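Local coordinates for protein peptidoglycan glycosyltransferase (Eggerthella lenta, PDB 4MNR) that belongs to the penicillin-binding proteins, with a beta-lactamase-like fold and an N-terminal region of the dimerisation-domain family, at residues G56-H61 and K116-A121. Sequence-based numbering, arbitrary orientation.
Sequences GDLASH and KIQQAA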
ATOM      1  N   GLY A  56      17.107   7.372 -15.137  1.00 15.74           N
ATOM      2  CA  GLY A  56      15.870   7.862 -15.727  1.00 16.77           C
ATOM      3  C   GLY A  56      14.803   8.044 -14.673  1.00 15.96           C
ATOM      4  O   GLY A  56      15.045   8.695 -13.665  1.00 14.61           O
ATOM      5  N   ASP A  57      13.628   7.459 -14.881  1.00 14.04           N
ATOM      6  CA  ASP A  57      12.561   7.610 -13.890  1.00 13.55           C
ATOM      7  C   ASP A  57      12.425   6.441 -12.911  1.00 11.41           C
ATOM      8  O   ASP A  57      11.404   6.311 -12.234  1.00 13.29           O
ATOM      9  CB  ASP A  57      11.214   7.917 -14.561  1.00 19.25           C
ATOM     10  CG  ASP A  57      10.666   6.752 -15.368  1.00 25.29           C
ATOM     11  OD1 ASP A  57      11.256   5.647 -15.354  1.00 25.99           O
ATOM     12  OD2 ASP A  57       9.612   6.948 -16.012  1.00 26.10           O
ATOM     13  N   LEU A  58      13.464   5.613 -12.808  1.00 12.75           N
ATOM     14  CA  LEU A  58      13.416   4.451 -11.920  1.00 11.36           C
ATOM     15  C   LEU A  58      13.413   4.882 -10.454  1.00 11.64           C
ATOM     16  O   LEU A  58      14.371   5.508  -9.991  1.00 12.76           O
ATOM     17  CB  LEU A  58      14.609   3.517 -12.210  1.00 11.73           C
ATOM     18  CG  LEU A  58      14.530   2.140 -11.540  1.00 13.75           C
ATOM     19  CD1 LEU A  58      13.418   1.270 -12.156  1.00 14.36           C
ATOM     20  CD2 LEU A  58      15.867   1.436 -11.639  1.00 15.02           C
ATOM     21  N   ALA A  59      12.309   4.594  -9.757  1.00  8.32           N
ATOM     22  CA  ALA A  59      12.148   4.936  -8.345  1.00  9.38           C
ATOM     23  C   ALA A  59      12.405   6.414  -8.012  1.00 10.40           C
ATOM     24  O   ALA A  59      12.934   6.721  -6.953  1.00 11.84           O
ATOM     25  CB  ALA A  59      13.047   4.029  -7.477  1.00 12.37           C
ATOM     26  N   SER A  60      12.007   7.318  -8.901  1.00 10.40           N
ATOM     27  CA  SER A  60      12.303   8.734  -8.699  1.00 12.22           C
ATOM     28  C   SER A  60      11.860   9.295  -7.353  1.00 10.94           C
ATOM     29  O   SER A  60      12.616  10.018  -6.704  1.00 12.65           O
ATOM     30  CB  SER A  60      11.702   9.576  -9.820  1.00 13.56           C
ATOM     31  OG  SER A  60      12.359   9.280 -11.028  1.00 14.76           O
ATOM     32  N   HIS A  61      10.635   8.998  -6.943  1.00  9.95           N
ATOM     33  CA  HIS A  61      10.133   9.574  -5.696  1.00 13.21           C
ATOM     34  C   HIS A  61      10.893   9.047  -4.499  1.00 11.73           C
ATOM     35  O   HIS A  61      11.102   9.766  -3.525  1.00 15.88           O
ATOM     36  CB  HIS A  61       8.648   9.284  -5.530  1.00 13.36           C
ATOM     37  CG  HIS A  61       7.812   9.883  -6.609  1.00 13.27           C
ATOM     38  ND1 HIS A  61       7.598   9.254  -7.815  1.00 13.40           N
ATOM     39  CD2 HIS A  61       7.161  11.068  -6.676  1.00 14.00           C
ATOM     40  CE1 HIS A  61       6.843  10.026  -8.578  1.00 11.82           C
ATOM     41  NE2 HIS A  61       6.561  11.129  -7.910  1.00 12.54           N
ATOM     42  N   LYS A 116      13.926  -4.738 -11.631  1.00 12.55           N
ATOM     43  CA  LYS A 116      12.960  -5.308 -12.572  1.00 13.18           C
ATOM     44  C   LYS A 116      11.539  -5.272 -12.015  1.00 14.05           C
ATOM     45  O   LYS A 116      10.581  -4.989 -12.747  1.00 14.17           O
ATOM     46  CB  LYS A 116      13.340  -6.740 -12.965  1.00 16.68           C
ATOM     47  CG  LYS A 116      14.646  -6.833 -13.743  1.00 21.79           C
ATOM     48  CD  LYS A 116      15.065  -8.290 -13.939  1.00 34.21           C
ATOM     49  CE  LYS A 116      13.995  -9.097 -14.661  1.00 43.19           C
ATOM     50  NZ  LYS A 116      14.388 -10.532 -14.836  1.00 46.74           N
ATOM     51  N   ILE A 117      11.400  -5.555 -10.720  1.00  8.29           N
ATOM     52  CA  ILE A 117      10.092  -5.468 -10.080  1.00  7.52           C
ATOM     53  C   ILE A 117       9.662  -4.003 -10.021  1.00 11.40           C
ATOM     54  O   ILE A 117       8.507  -3.670 -10.265  1.00 11.56           O
ATOM     55  CB  ILE A 117      10.105  -6.113  -8.676  1.00  8.03           C
ATOM     56  CG1 ILE A 117      10.541  -7.572  -8.787  1.00 10.95           C
ATOM     57  CG2 ILE A 117       8.723  -6.058  -8.045  1.00 11.38           C
ATOM     58  CD1 ILE A 117      10.642  -8.289  -7.446  1.00 12.99           C
ATOM     59  N   GLN A 118      10.613  -3.123  -9.727  1.00 10.44           N
ATOM     60  CA  GLN A 118      10.332  -1.690  -9.709  1.00 10.56           C
ATOM     61  C   GLN A 118       9.827  -1.221 -11.079  1.00  9.17           C
ATOM     62  O   GLN A 118       8.848  -0.495 -11.165  1.00 10.81           O
ATOM     63  CB  GLN A 118      11.589  -0.909  -9.320  1.00  8.72           C
ATOM     64  CG  GLN A 118      11.387   0.608  -9.312  1.00 10.49           C
ATOM     65  CD  GLN A 118      10.516   1.089  -8.172  1.00  9.41           C
ATOM     66  OE1 GLN A 118      10.484   0.483  -7.103  1.00  9.05           O
ATOM     67  NE2 GLN A 118       9.824   2.206  -8.390  1.00  7.74           N
ATOM     68  N   GLN A 119      10.464  -1.683 -12.149  1.00  7.76           N
ATOM     69  CA  GLN A 119      10.051  -1.279 -13.491  1.00  9.29           C
ATOM     70  C   GLN A 119       8.648  -1.812 -13.797  1.00 14.71           C
ATOM     71  O   GLN A 119       7.839  -1.123 -14.430  1.00 12.38           O
ATOM     72  CB  GLN A 119      11.052  -1.759 -14.556  1.00 12.11           C
ATOM     73  CG  GLN A 119      10.754  -1.214 -15.938  1.00 15.22           C
ATOM     74  CD  GLN A 119      10.823   0.292 -15.972  1.00 19.03           C
ATOM     75  OE1 GLN A 119      11.853   0.877 -15.629  1.00 20.99           O
ATOM     76  NE2 GLN A 119       9.725   0.936 -16.372  1.00 19.26           N
ATOM     77  N   ALA A 120       8.358  -3.036 -13.354  1.00 12.11           N
ATOM     78  CA  ALA A 120       7.031  -3.603 -13.590  1.00 12.05           C
ATOM     79  C   ALA A 120       5.965  -2.785 -12.868  1.00 11.27           C
ATOM     80  O   ALA A 120       4.890  -2.543 -13.418  1.00 13.19           O
ATOM     81  CB  ALA A 120       6.967  -5.068 -13.145  1.00 13.34           C
ATOM     82  N   ALA A 121       6.269  -2.367 -11.645  1.00  7.09           N
ATOM     83  CA  ALA A 121       5.323  -1.535 -10.888  1.00  8.30           C
ATOM     84  C   ALA A 121       5.075  -0.208 -11.599  1.00 11.80           C
ATOM     85  O   ALA A 121       3.939   0.268 -11.693  1.00 12.24           O
ATOM     86  CB  ALA A 121       5.843  -1.302  -9.481  1.00  9.33           C
TER
HETATM   87  O   HOH W   1      12.796   3.290 -15.426  1.00 32.34           O
HETATM   88  O   HOH W   2       9.944   3.724 -17.171  1.00 35.56           O
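Leu58 lays its CD1 methyl on the aliphatic part of Gln118, 3.6 Å from Gln118 CG, and the same methyl lies 3.8 Å from OE1 of Gln119. With Leu58 CG anti to the backbone N (chi1 -169°), the branch is carried to the helix surface; leucine suits the spot because its methyl packs on glutamine methylenes, and each glutamine joins such a stem to an amide that can donate and accept. Ala59 meets the far end of Gln118: NE2 of Gln118 stands 3.8 Å from Ala59 CB, and a small methyl here probably helps the amide to lie so near the backbone. Leu58 and Ala59 are the central residues of a type II turn from Asp57 to Ser60, and Ala59 is also the N-cap of helix 60-63. The turn, within the dimerisation-type family region, thus rests against helix 115-125, which packs on strands 130-135 and 142-148 of the five-stranded antiparallel sheet. Between the polar ends, one water donates to Asp57 OD1 (2.8 Å) and Gln119 OE1 (2.6 Å), while a second donates to OD1 and accepts from Gln119 NE2. Asp123 also accepts from Gln119 NE2. Gln118 is fixed by Met145 N at OE1 and Gln122 OE1 at NE2; the latter also receives Ala59 N.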